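Local structure of mevalonate kinase (Staphylococcus aureus, 2X7I) at residues Y8-G13 with K38-I43; K14-G19 with E27-V32; V107-V112 with E130-A135; P156-K161 with K212-A217; D173-V178 with K281-A286. The protein probably catalyses the ATP-dependent phosphorylation of mevalonate, an early step of isoprenoid synthesis, as a member of the GHMP kinase family. All coordinates share one frame; numbering follows the deposited sequence.

How the interactions relate
Five contacts illustrate how one kinase fold varies its chemistry with depth. Interactions 1 and 2 join the same two strands, 6-16 and 29-45. The first is partly buried and carries charged chains on one face; the second is buried and largely apolar. Interaction 3, helix against helix with no hydrogen bond across it, packs against interaction 1 where Val109 meets Ser11 and Val107 meets Ile39. Interaction 4 adds strand 157-160 beside interaction 2 and sets a helix against it, using an indole and an amide. Interaction 5 lies in the second sheet, is partly buried, and reaches interaction 2 where Met176 touches Leu17.

Interaction 1 of 5, residues Y8-G13 with K38-I43; sequences YGESTG and KIKVLI
Tyr8 and Lys40 sit diagonally across two antiparallel strands, and their side chains pass at a slant. The phenol's CG is anti to the backbone N (chi1 180°), and the far end of the ring lies by the lysine methylenes: Tyr8 OH is 3.2 Å from Lys40 CG. The hydroxyl also faces Glu10 OE2, in the ring plane, doubtfully close. At its edge the ring meets the directly paired residue, Tyr8 CD2 standing 4.4 Å from Leu42 CB. Glu10 runs side by side with Lys40, both pointing the same way, with Glu10 CG 3.7 Å from Lys40 CG. Farther along, Thr12 CG2 touches Lys38 CE at 3.7 Å, while the bent Lys38 chain delivers NZ to Asn35 O. The other face carries Ser11, Ile39 and Val41 and is covered by helix 103-119. Backbone bonds hold the register: Gly9 N reaches Val41 O at 2.9 Å, and Val41 N returns to Gly9 O. Ser11 and Ile39 form a second such pair. The Glu10 carboxylate and the Lys40 amine remain separate, OE2 to NZ being 4.9 Å, so the lysine contributes mainly its aliphatic stem, and its charge would act on Glu10 through space and not as a salt bridge.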
# COMPACT_ATOMS: atom_id res chain seq x y z
N TYR A 8 16.20 6.56 13.06
CA TYR A 8 14.76 6.46 12.93
C TYR A 8 14.34 6.61 11.47
O TYR A 8 14.88 7.45 10.75
CB TYR A 8 14.09 7.55 13.77
CG TYR A 8 12.60 7.51 13.68
CD1 TYR A 8 11.90 8.46 12.93
CD2 TYR A 8 11.87 6.50 14.30
CE1 TYR A 8 10.52 8.41 12.82
CE2 TYR A 8 10.49 6.44 14.20
CZ TYR A 8 9.82 7.40 13.46
OH TYR A 8 8.45 7.34 13.35
N GLY A 9 13.39 5.79 11.03
CA GLY A 9 12.83 5.93 9.68
C GLY A 9 11.34 5.65 9.61
O GLY A 9 10.80 4.88 10.39
N GLU A 10 10.67 6.30 8.66
CA GLU A 10 9.24 6.12 8.43
C GLU A 10 8.95 5.88 6.97
O GLU A 10 9.71 6.32 6.10
CB GLU A 10 8.47 7.37 8.84
CG GLU A 10 7.78 7.27 10.16
CD GLU A 10 7.32 8.62 10.66
OE1 GLU A 10 6.85 9.43 9.83
OE2 GLU A 10 7.45 8.89 11.87
N SER A 11 7.82 5.24 6.72
CA SER A 11 7.34 5.03 5.36
C SER A 11 5.82 4.95 5.27
O SER A 11 5.16 4.42 6.17
CB SER A 11 7.93 3.74 4.79
OG SER A 11 7.60 3.62 3.42
N THR A 12 5.27 5.46 4.18
CA THR A 12 3.86 5.23 3.86
C THR A 12 3.73 3.89 3.17
O THR A 12 4.74 3.27 2.81
CB THR A 12 3.27 6.29 2.91
OG1 THR A 12 3.71 6.02 1.57
CG2 THR A 12 3.67 7.69 3.32
N GLY A 13 2.49 3.44 2.99
CA GLY A 13 2.21 2.33 2.10
C GLY A 13 1.93 2.84 0.69
O GLY A 13 2.30 3.96 0.35
N LYS A 38 1.29 3.69 7.87
CA LYS A 38 2.60 4.12 8.36
C LYS A 38 3.36 2.94 8.95
O LYS A 38 2.85 2.22 9.79
CB LYS A 38 2.46 5.22 9.40
CG LYS A 38 2.00 6.58 8.83
CD LYS A 38 3.10 7.28 7.99
CE LYS A 38 2.53 8.05 6.81
NZ LYS A 38 1.75 9.27 7.21
N ILE A 39 4.60 2.78 8.50
CA ILE A 39 5.54 1.87 9.12
C ILE A 39 6.69 2.70 9.69
O ILE A 39 7.26 3.53 8.98
CB ILE A 39 6.07 0.85 8.10
CG1 ILE A 39 4.91 -0.03 7.61
CG2 ILE A 39 7.19 0.02 8.71
CD1 ILE A 39 5.27 -1.48 7.35
N LYS A 40 6.99 2.49 10.98
CA LYS A 40 8.08 3.18 11.67
C LYS A 40 9.13 2.16 12.12
O LYS A 40 8.78 1.14 12.73
CB LYS A 40 7.55 3.90 12.91
CG LYS A 40 6.44 4.92 12.65
CD LYS A 40 5.90 5.46 13.97
CE LYS A 40 4.87 6.56 13.75
NZ LYS A 40 3.64 6.06 13.06
N VAL A 41 10.40 2.44 11.85
CA VAL A 41 11.50 1.62 12.34
C VAL A 41 12.44 2.45 13.22
O VAL A 41 12.82 3.56 12.85
CB VAL A 41 12.30 0.96 11.18
CG1 VAL A 41 13.55 0.24 11.70
CG2 VAL A 41 11.40 0.00 10.39
N LEU A 42 12.79 1.91 14.38
CA LEU A 42 13.77 2.51 15.27
C LEU A 42 14.91 1.51 15.52
O LEU A 42 14.66 0.35 15.83
CB LEU A 42 13.12 2.91 16.60
CG LEU A 42 14.04 3.43 17.70
CD1 LEU A 42 14.73 4.74 17.29
CD2 LEU A 42 13.27 3.61 19.01
N ILE A 43 16.15 1.98 15.37
CA ILE A 43 17.34 1.18 15.64
C ILE A 43 18.14 1.88 16.73
O ILE A 43 18.59 3.00 16.52
CB ILE A 43 18.23 1.04 14.37
CG1 ILE A 43 17.39 0.64 13.16
CG2 ILE A 43 19.37 0.05 14.63
CD1 ILE A 43 18.19 0.31 11.90

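Interaction 2 of 5, residues K14-G19 with E27-V32; sequences KIILIG and EPAIAV
Leu17 and Val32 cross at about a right angle, and this pair of branched chains carries much of the apolar contact. Leu17 CD1 lies 4.0 Å from Val32 CG1, while Leu17 CG rests equally near Val32 CG2. The valine fork makes both touches possible: CG1 is anti to its carbonyl carbon (chi1 -61°), and CG2 fills the crowded position between N and C. From the same leucine, CD1 also approaches Ile30 CG2, more loosely. On the other face of the strand pair Ile16 meets Ala31, its CD1 set 3.5 Å from Ala31 CB.

These residues belong to the antiparallel pairing of strands 6-16 and 29-45 in the mixed sheet of the GHMP kinase fold. Ile15 and Val32 exchange two hydrogen bonds, Ile15 N to Val32 O being 2.9 Å. Beyond them the pairing changes: Leu17 N bonds Ile30 O at 2.8 Å, yet Ile30 N returns to Ile18 O. The acceptor thus shifts by one residue where the chain turns a corner at Leu17 and Ile18; Leu17 has helix-like torsions (phi -61°, psi -46°).

Helix 145-153 covers Ala31 through Ile146 and Thr150, whereas Val214 and Ala217 of helix 203-222 lie against Ile18 and Ile30. Lys14, whose CB lies 3.5 Å from Val32 O, sends NZ to a salt bridge with Asp147 and a hydrogen bond to Gly100 O, close to a bound citrate probably derived from the crystallisation liquor.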
# COMPACT_ATOMS: atom_id res chain seq x y z
N LYS A 14 1.26 2.02 -0.12
CA LYS A 14 0.77 2.47 -1.43
C LYS A 14 -0.51 1.72 -1.83
O LYS A 14 -0.77 0.62 -1.34
CB LYS A 14 1.86 2.32 -2.48
CG LYS A 14 1.70 1.19 -3.47
CD LYS A 14 1.79 -0.20 -2.87
CE LYS A 14 1.01 -1.18 -3.73
NZ LYS A 14 1.18 -2.60 -3.36
N ILE A 15 -1.29 2.32 -2.71
CA ILE A 15 -2.47 1.65 -3.27
C ILE A 15 -2.41 1.66 -4.78
O ILE A 15 -2.05 2.66 -5.39
CB ILE A 15 -3.80 2.31 -2.81
CG1 ILE A 15 -3.85 2.36 -1.28
CG2 ILE A 15 -5.00 1.55 -3.38
CD1 ILE A 15 -5.23 2.13 -0.68
N ILE A 16 -2.73 0.52 -5.38
CA ILE A 16 -2.96 0.44 -6.81
C ILE A 16 -4.43 0.79 -6.98
O ILE A 16 -5.30 -0.02 -6.68
CB ILE A 16 -2.69 -0.98 -7.37
CG1 ILE A 16 -1.25 -1.45 -7.08
CG2 ILE A 16 -2.94 -1.01 -8.87
CD1 ILE A 16 -0.17 -0.54 -7.64
N LEU A 17 -4.70 2.03 -7.39
CA LEU A 17 -6.07 2.49 -7.59
C LEU A 17 -6.76 1.65 -8.66
O LEU A 17 -7.90 1.23 -8.48
CB LEU A 17 -6.08 3.95 -8.02
CG LEU A 17 -5.78 4.99 -6.94
CD1 LEU A 17 -5.96 6.37 -7.56
CD2 LEU A 17 -6.66 4.84 -5.72
N ILE A 18 -6.06 1.44 -9.77
CA ILE A 18 -6.55 0.63 -10.89
C ILE A 18 -5.35 -0.12 -11.41
O ILE A 18 -4.26 0.46 -11.55
CB ILE A 18 -7.09 1.49 -12.04
CG1 ILE A 18 -8.06 2.55 -11.54
CG2 ILE A 18 -7.80 0.63 -13.08
CD1 ILE A 18 -8.10 3.77 -12.45
N GLY A 19 -5.54 -1.40 -11.71
CA GLY A 19 -4.47 -2.25 -12.19
C GLY A 19 -4.37 -3.51 -11.36
O GLY A 19 -4.95 -3.60 -10.28
N GLU A 27 2.63 -3.69 -17.83
CA GLU A 27 1.22 -3.91 -17.52
C GLU A 27 0.62 -2.60 -17.00
O GLU A 27 1.30 -1.86 -16.28
CB GLU A 27 1.11 -5.00 -16.45
CG GLU A 27 1.76 -6.35 -16.84
CD GLU A 27 1.86 -7.35 -15.69
OE1 GLU A 27 1.91 -6.93 -14.52
OE2 GLU A 27 1.91 -8.56 -15.95
N PRO A 28 -0.65 -2.30 -17.34
CA PRO A 28 -1.23 -1.02 -16.89
C PRO A 28 -1.57 -0.94 -15.39
O PRO A 28 -2.10 -1.89 -14.81
CB PRO A 28 -2.51 -0.90 -17.72
CG PRO A 28 -2.44 -1.96 -18.73
CD PRO A 28 -1.59 -3.04 -18.17
N ALA A 29 -1.27 0.21 -14.79
CA ALA A 29 -1.56 0.45 -13.39
C ALA A 29 -1.45 1.94 -13.03
O ALA A 29 -0.70 2.69 -13.65
CB ALA A 29 -0.62 -0.38 -12.51
N ILE A 30 -2.20 2.35 -12.01
CA ILE A 30 -1.98 3.62 -11.35
C ILE A 30 -1.81 3.41 -9.84
O ILE A 30 -2.76 3.04 -9.15
CB ILE A 30 -3.13 4.61 -11.62
CG1 ILE A 30 -3.16 4.96 -13.11
CG2 ILE A 30 -2.96 5.86 -10.74
CD1 ILE A 30 -3.55 6.38 -13.42
N ALA A 31 -0.59 3.64 -9.36
CA ALA A 31 -0.28 3.53 -7.94
C ALA A 31 -0.15 4.93 -7.35
O ALA A 31 0.31 5.85 -8.03
CB ALA A 31 1.00 2.76 -7.76
N VAL A 32 -0.57 5.09 -6.10
CA VAL A 32 -0.42 6.35 -5.38
C VAL A 32 0.01 6.06 -3.95
O VAL A 32 -0.26 4.97 -3.44
CB VAL A 32 -1.75 7.17 -5.32
CG1 VAL A 32 -2.21 7.53 -6.71
CG2 VAL A 32 -2.84 6.41 -4.56

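Interaction 3 of 5, residues V107-V112 with E130-A135; sequences VAVAFV and EKANWA
Val112 holds CG1 anti to its backbone N (chi1 168°) and CG2 beside that N, a fork whose two methyls both meet the stem of Lys131. Lys131 CB lies 4.0 Å from Val112 CG1, and CG2 is equally near. The two side chains cross at about a right angle, and the lysine then leads its amine end away, so it offers carbon to the contact. Val109 turns its CG2 beside the backbone N, and from there the methyl reaches Ala132 CB at 3.9 Å.

Beside these larger groups the helices meet through alanines. Ala108 CB lies 3.6 Å from Ala132 O and 4.0 Å from Ala135 CB. Short side chains of this kind let backbones draw close: Ala108 CA is 5.0 Å from Ala132 CA, and the segment axes approach to 8.4 Å at an angle of 125°. No hydrogen bond crosses the contact, which rests on apolar packing.

Around it, helix 145-153 closes over Val109 with Ile151 and over Ala132 with Thr148. Leu73 of helix 70-80 touches both Phe111 and Ala135, while Ala110, on the side of helix 103-119 turned to the sheet, rests on Ile39 and Val41 of strand 29-45.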
# COMPACT_ATOMS: atom_id res chain seq x y z
N VAL A 107 8.13 -1.42 4.88
CA VAL A 107 9.12 -1.89 5.84
C VAL A 107 10.53 -1.63 5.30
O VAL A 107 11.40 -1.13 6.04
CB VAL A 107 8.92 -3.41 6.17
CG1 VAL A 107 10.11 -3.98 6.93
CG2 VAL A 107 7.65 -3.61 7.00
N ALA A 108 10.75 -1.92 4.03
CA ALA A 108 12.08 -1.79 3.43
C ALA A 108 12.52 -0.33 3.35
O ALA A 108 13.67 -0.03 3.64
CB ALA A 108 12.13 -2.44 2.07
N VAL A 109 11.63 0.56 2.94
CA VAL A 109 11.93 1.99 2.88
C VAL A 109 12.20 2.56 4.30
O VAL A 109 13.14 3.34 4.49
CB VAL A 109 10.81 2.78 2.18
CG1 VAL A 109 11.02 4.30 2.29
CG2 VAL A 109 10.73 2.35 0.70
N ALA A 110 11.37 2.17 5.27
CA ALA A 110 11.52 2.58 6.65
C ALA A 110 12.82 2.06 7.25
O ALA A 110 13.56 2.80 7.91
CB ALA A 110 10.35 2.10 7.47
N PHE A 111 13.11 0.78 7.01
CA PHE A 111 14.32 0.18 7.55
C PHE A 111 15.60 0.82 6.99
O PHE A 111 16.57 1.04 7.74
CB PHE A 111 14.35 -1.33 7.33
CG PHE A 111 15.53 -1.98 7.95
CD1 PHE A 111 15.52 -2.31 9.29
CD2 PHE A 111 16.68 -2.19 7.22
CE1 PHE A 111 16.64 -2.88 9.89
CE2 PHE A 111 17.80 -2.75 7.81
CZ PHE A 111 17.78 -3.10 9.14
N VAL A 112 15.61 1.10 5.69
CA VAL A 112 16.78 1.70 5.05
C VAL A 112 16.99 3.12 5.55
O VAL A 112 18.11 3.50 5.84
CB VAL A 112 16.66 1.72 3.52
CG1 VAL A 112 17.77 2.61 2.92
CG2 VAL A 112 16.74 0.30 2.96
N GLU A 130 17.37 1.93 -4.71
CA GLU A 130 18.21 0.75 -4.89
C GLU A 130 18.25 -0.13 -3.64
O GLU A 130 18.05 -1.34 -3.73
CB GLU A 130 19.64 1.16 -5.25
CG GLU A 130 19.76 1.98 -6.55
CD GLU A 130 19.58 1.15 -7.79
OE1 GLU A 130 19.57 -0.09 -7.69
OE2 GLU A 130 19.47 1.75 -8.87
N LYS A 131 18.50 0.47 -2.48
CA LYS A 131 18.63 -0.29 -1.24
C LYS A 131 17.30 -0.89 -0.78
O LYS A 131 17.27 -1.99 -0.25
CB LYS A 131 19.23 0.58 -0.14
CG LYS A 131 20.71 0.87 -0.28
CD LYS A 131 21.56 -0.23 0.37
CE LYS A 131 22.98 0.27 0.69
NZ LYS A 131 23.97 -0.84 0.90
N ALA A 132 16.21 -0.16 -0.97
CA ALA A 132 14.89 -0.66 -0.61
C ALA A 132 14.50 -1.83 -1.51
O ALA A 132 13.98 -2.84 -1.03
CB ALA A 132 13.84 0.44 -0.66
N ASN A 133 14.75 -1.71 -2.81
CA ASN A 133 14.43 -2.80 -3.73
C ASN A 133 15.25 -4.05 -3.38
O ASN A 133 14.71 -5.15 -3.37
CB ASN A 133 14.61 -2.38 -5.21
CG ASN A 133 13.42 -1.54 -5.74
OD1 ASN A 133 13.60 -0.45 -6.28
ND2 ASN A 133 12.22 -2.07 -5.59
N TRP A 134 16.52 -3.86 -3.03
CA TRP A 134 17.37 -4.98 -2.59
C TRP A 134 16.89 -5.61 -1.29
O TRP A 134 16.92 -6.84 -1.14
CB TRP A 134 18.84 -4.56 -2.46
CG TRP A 134 19.46 -3.92 -3.71
CD1 TRP A 134 18.90 -3.83 -4.97
CD2 TRP A 134 20.75 -3.30 -3.81
NE1 TRP A 134 19.75 -3.17 -5.82
CE2 TRP A 134 20.90 -2.84 -5.13
CE3 TRP A 134 21.79 -3.07 -2.89
CZ2 TRP A 134 22.05 -2.18 -5.58
CZ3 TRP A 134 22.93 -2.41 -3.34
CH2 TRP A 134 23.05 -1.98 -4.67
N ALA A 135 16.42 -4.79 -0.35
CA ALA A 135 15.93 -5.28 0.95
C ALA A 135 14.63 -6.09 0.80
O ALA A 135 14.46 -7.12 1.44
CB ALA A 135 15.74 -4.13 1.94

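Interaction 4 of 5, residues P156-K161 with K212-A217; sequences PVWFQK and KLVLRA
Val214 opens the contact, directing one methyl at three residues of strand 157-160. Its CG1 is anti to the backbone N (chi1 170°) and lies 3.4 Å from Gln160 OE1. The same methyl meets the Trp158 ring at the edge, near its plane, with CD1 3.8 Å away, and it also touches Phe159 O. Gln160 and Val214 slide past each other in opposite directions.

Leu215 follows. Its CB lies 4.0 Å from Gln160 CD, the two side chains crossing at about a right angle, and farther out Leu215 CD1 reaches Trp158 CZ2 at 3.9 Å. Leu215 N stands 3.4 Å from Gln160 OE1, but the angle is poor and no hydrogen bond forms.

The amide is fixed from its own strand instead. Trp158 NE1 donates to Gln160 OE1 at 3.0 Å in a nearly straight bond (164°) that uses a lone pair of the oxygen and runs close to the indole plane. A bend at chi2 (81°) carries the amide carbon of Gln160 round, and NE2 bonds Gly211 O one residue before the helical segment. With both ends of the amide engaged, its rotation is settled, and the glutamine links indole, strand and helix.

Past Leu215, Ala217 turns to Ile18 and Ile30, which Val214 also touches. Helix 203-222 thus lies against two neighbouring strands of the mixed sheet, 29-45 and 157-160, while strand 163-166 flanks the latter on its other edge and His163 meets Trp158 edge to face.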
# COMPACT_ATOMS: atom_id res chain seq x y z
N PRO A 156 2.24 9.83 -7.66
CA PRO A 156 1.64 8.72 -8.38
C PRO A 156 2.57 8.20 -9.47
O PRO A 156 3.32 8.97 -10.04
CB PRO A 156 0.36 9.33 -8.99
CG PRO A 156 0.16 10.61 -8.34
CD PRO A 156 1.51 11.08 -7.91
N VAL A 157 2.52 6.89 -9.72
CA VAL A 157 3.26 6.26 -10.81
C VAL A 157 2.25 5.59 -11.75
O VAL A 157 1.37 4.87 -11.30
CB VAL A 157 4.23 5.20 -10.28
CG1 VAL A 157 4.85 4.42 -11.45
CG2 VAL A 157 5.31 5.84 -9.41
N TRP A 158 2.41 5.85 -13.04
CA TRP A 158 1.47 5.42 -14.06
C TRP A 158 2.21 4.50 -15.02
O TRP A 158 3.22 4.91 -15.60
CB TRP A 158 0.92 6.65 -14.79
CG TRP A 158 0.23 6.37 -16.10
CD1 TRP A 158 -0.65 5.36 -16.36
CD2 TRP A 158 0.34 7.13 -17.31
NE1 TRP A 158 -1.07 5.43 -17.68
CE2 TRP A 158 -0.48 6.51 -18.28
CE3 TRP A 158 1.07 8.27 -17.68
CZ2 TRP A 158 -0.60 7.00 -19.59
CZ3 TRP A 158 0.95 8.75 -18.99
CH2 TRP A 158 0.12 8.12 -19.92
N PHE A 159 1.74 3.25 -15.15
CA PHE A 159 2.24 2.29 -16.16
C PHE A 159 1.23 2.20 -17.31
O PHE A 159 0.03 2.11 -17.06
CB PHE A 159 2.37 0.89 -15.56
CG PHE A 159 3.60 0.67 -14.67
CD1 PHE A 159 4.40 1.72 -14.23
CD2 PHE A 159 3.93 -0.63 -14.27
CE1 PHE A 159 5.51 1.48 -13.41
CE2 PHE A 159 5.03 -0.87 -13.46
CZ PHE A 159 5.82 0.18 -13.02
N GLN A 160 1.72 2.18 -18.55
CA GLN A 160 0.86 1.95 -19.73
C GLN A 160 1.66 1.42 -20.91
O GLN A 160 2.67 2.03 -21.28
CB GLN A 160 0.22 3.26 -20.19
CG GLN A 160 -1.00 3.08 -21.10
CD GLN A 160 -2.27 2.79 -20.32
OE1 GLN A 160 -2.52 3.40 -19.28
NE2 GLN A 160 -3.07 1.85 -20.81
N LYS A 161 1.21 0.33 -21.53
CA LYS A 161 1.83 -0.19 -22.76
C LYS A 161 3.33 -0.40 -22.54
O LYS A 161 3.70 -1.19 -21.69
CB LYS A 161 1.55 0.75 -23.95
CG LYS A 161 0.14 0.65 -24.54
CD LYS A 161 0.04 1.48 -25.83
CE LYS A 161 -1.09 1.01 -26.75
NZ LYS A 161 -0.88 1.47 -28.17
N LYS A 212 -7.55 0.27 -20.83
CA LYS A 212 -8.13 1.55 -21.29
C LYS A 212 -8.60 2.43 -20.12
O LYS A 212 -8.47 3.65 -20.19
CB LYS A 212 -9.24 1.38 -22.35
CG LYS A 212 -10.30 0.30 -22.10
CD LYS A 212 -11.30 0.22 -23.27
CE LYS A 212 -11.77 -1.21 -23.54
NZ LYS A 212 -10.75 -2.03 -24.27
N LEU A 213 -9.12 1.83 -19.05
CA LEU A 213 -9.54 2.61 -17.88
C LEU A 213 -8.37 3.25 -17.12
O LEU A 213 -8.54 4.32 -16.53
CB LEU A 213 -10.37 1.75 -16.93
CG LEU A 213 -11.74 1.32 -17.47
CD1 LEU A 213 -12.36 0.25 -16.57
CD2 LEU A 213 -12.67 2.52 -17.61
N VAL A 214 -7.20 2.61 -17.12
CA VAL A 214 -5.98 3.19 -16.56
C VAL A 214 -5.52 4.40 -17.40
O VAL A 214 -4.97 5.36 -16.85
CB VAL A 214 -4.83 2.15 -16.46
CG1 VAL A 214 -3.51 2.82 -16.10
CG2 VAL A 214 -5.16 1.06 -15.45
N LEU A 215 -5.74 4.34 -18.71
CA LEU A 215 -5.37 5.44 -19.60
C LEU A 215 -6.22 6.68 -19.33
O LEU A 215 -5.70 7.79 -19.24
CB LEU A 215 -5.49 5.02 -21.07
CG LEU A 215 -5.10 6.05 -22.13
CD1 LEU A 215 -3.73 6.66 -21.83
CD2 LEU A 215 -5.14 5.44 -23.54
N ARG A 216 -7.52 6.48 -19.18
CA ARG A 216 -8.41 7.59 -18.81
C ARG A 216 -8.12 8.11 -17.39
O ARG A 216 -8.25 9.29 -17.13
CB ARG A 216 -9.86 7.16 -18.90
CG ARG A 216 -10.33 6.81 -20.30
CD ARG A 216 -11.69 6.09 -20.25
NE ARG A 216 -12.67 6.81 -19.41
CZ ARG A 216 -13.88 6.34 -19.12
NH1 ARG A 216 -14.29 5.17 -19.60
NH2 ARG A 216 -14.70 7.06 -18.35
N ALA A 217 -7.75 7.21 -16.49
CA ALA A 217 -7.42 7.58 -15.10
C ALA A 217 -6.19 8.48 -14.99
O ALA A 217 -6.13 9.33 -14.10
CB ALA A 217 -7.21 6.33 -14.27

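Interaction 5 of 5, residues D173-V178 with K281-A286; sequences DGYMVV and KDLPTA
Tyr175 and Leu283 form the centre of this contact, the leucine backbone and side chain passing over one face of the phenol ring. Leu283 CB stands 4.2 Å from the ring centroid, 28° off the normal, a CH-pi contact. Nearer the rim, Leu283 N lies 3.7 Å above the ring plane, while Leu283 CD1 reaches Tyr175 CE2 at 3.6 Å. The side chains cross at a slant. Lys281 O approaches the edge of the ring, close to its plane, and the Asp282 carbonyl carbon comes near CD1. The tyrosine takes up this place with CG anti to its carbonyl carbon (chi1 -69°).

Next to this pair, Val177 CG2 meets Ala286 CB at 3.9 Å, and Tyr175 CB lies a little farther from the same alanine methyl. Both strand residues point at the helix. The setting is the antiparallel four-stranded sheet whose order, 264-267, 276-280, 175-180, 300-305, is that of the ferredoxin-like fold known for the C-terminal domain of GHMP kinases; helix 283-295 packs on one face of it.

Farther out, Asp282 is the N-cap of that helix. Its OD1 accepts from Thr285 N at 2.9 Å and from Thr285 OG1 as well, two bonds that cap the first turn, on which Leu283 lies, and so probably help to hold it over the ring. A water bridges Asp173 O and Lys281 O, the second bond being long at 3.3 Å. Ile303 of strand 300-305 touches both Tyr175 and Leu283, and Val177 extends the row to Ile289 and Val290.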
# COMPACT_ATOMS: atom_id res chain seq x y z
N ASP A 173 -9.94 16.59 -5.07
CA ASP A 173 -10.81 17.15 -4.05
C ASP A 173 -11.82 16.09 -3.59
O ASP A 173 -12.97 16.06 -4.03
CB ASP A 173 -11.52 18.39 -4.62
CG ASP A 173 -12.41 19.09 -3.60
OD1 ASP A 173 -13.23 19.94 -4.04
OD2 ASP A 173 -12.30 18.82 -2.39
N GLY A 174 -11.37 15.22 -2.69
CA GLY A 174 -12.21 14.15 -2.19
C GLY A 174 -11.49 13.18 -1.28
O GLY A 174 -10.33 13.37 -0.93
N TYR A 175 -12.22 12.13 -0.89
CA TYR A 175 -11.74 11.16 0.07
C TYR A 175 -11.98 9.76 -0.44
O TYR A 175 -12.91 9.51 -1.23
CB TYR A 175 -12.45 11.35 1.41
CG TYR A 175 -12.06 12.63 2.12
CD1 TYR A 175 -12.54 13.86 1.68
CD2 TYR A 175 -11.20 12.60 3.21
CE1 TYR A 175 -12.17 15.04 2.31
CE2 TYR A 175 -10.83 13.77 3.85
CZ TYR A 175 -11.32 14.99 3.40
OH TYR A 175 -10.96 16.15 4.04
N MET A 176 -11.14 8.84 0.01
CA MET A 176 -11.24 7.45 -0.36
C MET A 176 -11.20 6.64 0.93
O MET A 176 -10.25 6.75 1.71
CB MET A 176 -10.08 7.06 -1.28
CG MET A 176 -10.03 5.58 -1.64
SD MET A 176 -8.78 5.19 -2.87
CE MET A 176 -7.25 5.55 -2.01
N VAL A 177 -12.26 5.86 1.17
CA VAL A 177 -12.27 4.90 2.27
C VAL A 177 -11.66 3.59 1.77
O VAL A 177 -12.10 3.05 0.77
CB VAL A 177 -13.69 4.62 2.79
CG1 VAL A 177 -13.67 3.57 3.90
CG2 VAL A 177 -14.33 5.90 3.29
N VAL A 178 -10.65 3.11 2.48
CA VAL A 178 -9.98 1.86 2.16
C VAL A 178 -10.46 0.81 3.15
O VAL A 178 -10.33 1.00 4.35
CB VAL A 178 -8.46 2.04 2.23
CG1 VAL A 178 -7.74 0.72 1.99
CG2 VAL A 178 -8.01 3.10 1.23
N LYS A 281 -17.16 12.40 -1.06
CA LYS A 281 -16.91 13.80 -1.39
C LYS A 281 -16.26 14.57 -0.25
O LYS A 281 -15.48 15.50 -0.50
CB LYS A 281 -18.22 14.49 -1.80
CG LYS A 281 -18.89 13.89 -3.03
CD LYS A 281 -20.21 14.60 -3.37
CE LYS A 281 -20.66 14.33 -4.80
NZ LYS A 281 -21.80 15.23 -5.21
N ASP A 282 -16.59 14.22 1.00
CA ASP A 282 -16.12 14.98 2.16
C ASP A 282 -15.83 14.07 3.35
O ASP A 282 -16.18 12.88 3.33
CB ASP A 282 -17.11 16.09 2.54
CG ASP A 282 -18.49 15.57 2.95
OD1 ASP A 282 -18.60 14.43 3.45
OD2 ASP A 282 -19.47 16.32 2.79
N LEU A 283 -15.20 14.64 4.37
CA LEU A 283 -14.71 13.84 5.50
C LEU A 283 -15.85 13.25 6.34
O LEU A 283 -15.79 12.07 6.69
CB LEU A 283 -13.73 14.63 6.38
CG LEU A 283 -13.05 13.84 7.50
CD1 LEU A 283 -12.28 12.63 6.93
CD2 LEU A 283 -12.12 14.74 8.33
N PRO A 284 -16.88 14.06 6.66
CA PRO A 284 -18.01 13.51 7.41
C PRO A 284 -18.66 12.27 6.77
O PRO A 284 -19.03 11.34 7.49
CB PRO A 284 -19.00 14.68 7.46
CG PRO A 284 -18.14 15.89 7.42
CD PRO A 284 -16.98 15.53 6.52
N THR A 285 -18.81 12.28 5.44
CA THR A 285 -19.42 11.15 4.73
C THR A 285 -18.48 9.94 4.78
O THR A 285 -18.94 8.80 4.89
CB THR A 285 -19.76 11.50 3.25
OG1 THR A 285 -20.71 12.57 3.20
CG2 THR A 285 -20.37 10.31 2.53
N ALA A 286 -17.18 10.18 4.69
CA ALA A 286 -16.19 9.11 4.82
C ALA A 286 -16.22 8.50 6.21
O ALA A 286 -16.06 7.30 6.36
CB ALA A 286 -14.78 9.63 4.49
O HOH W 1 -15.97 16.25 -3.66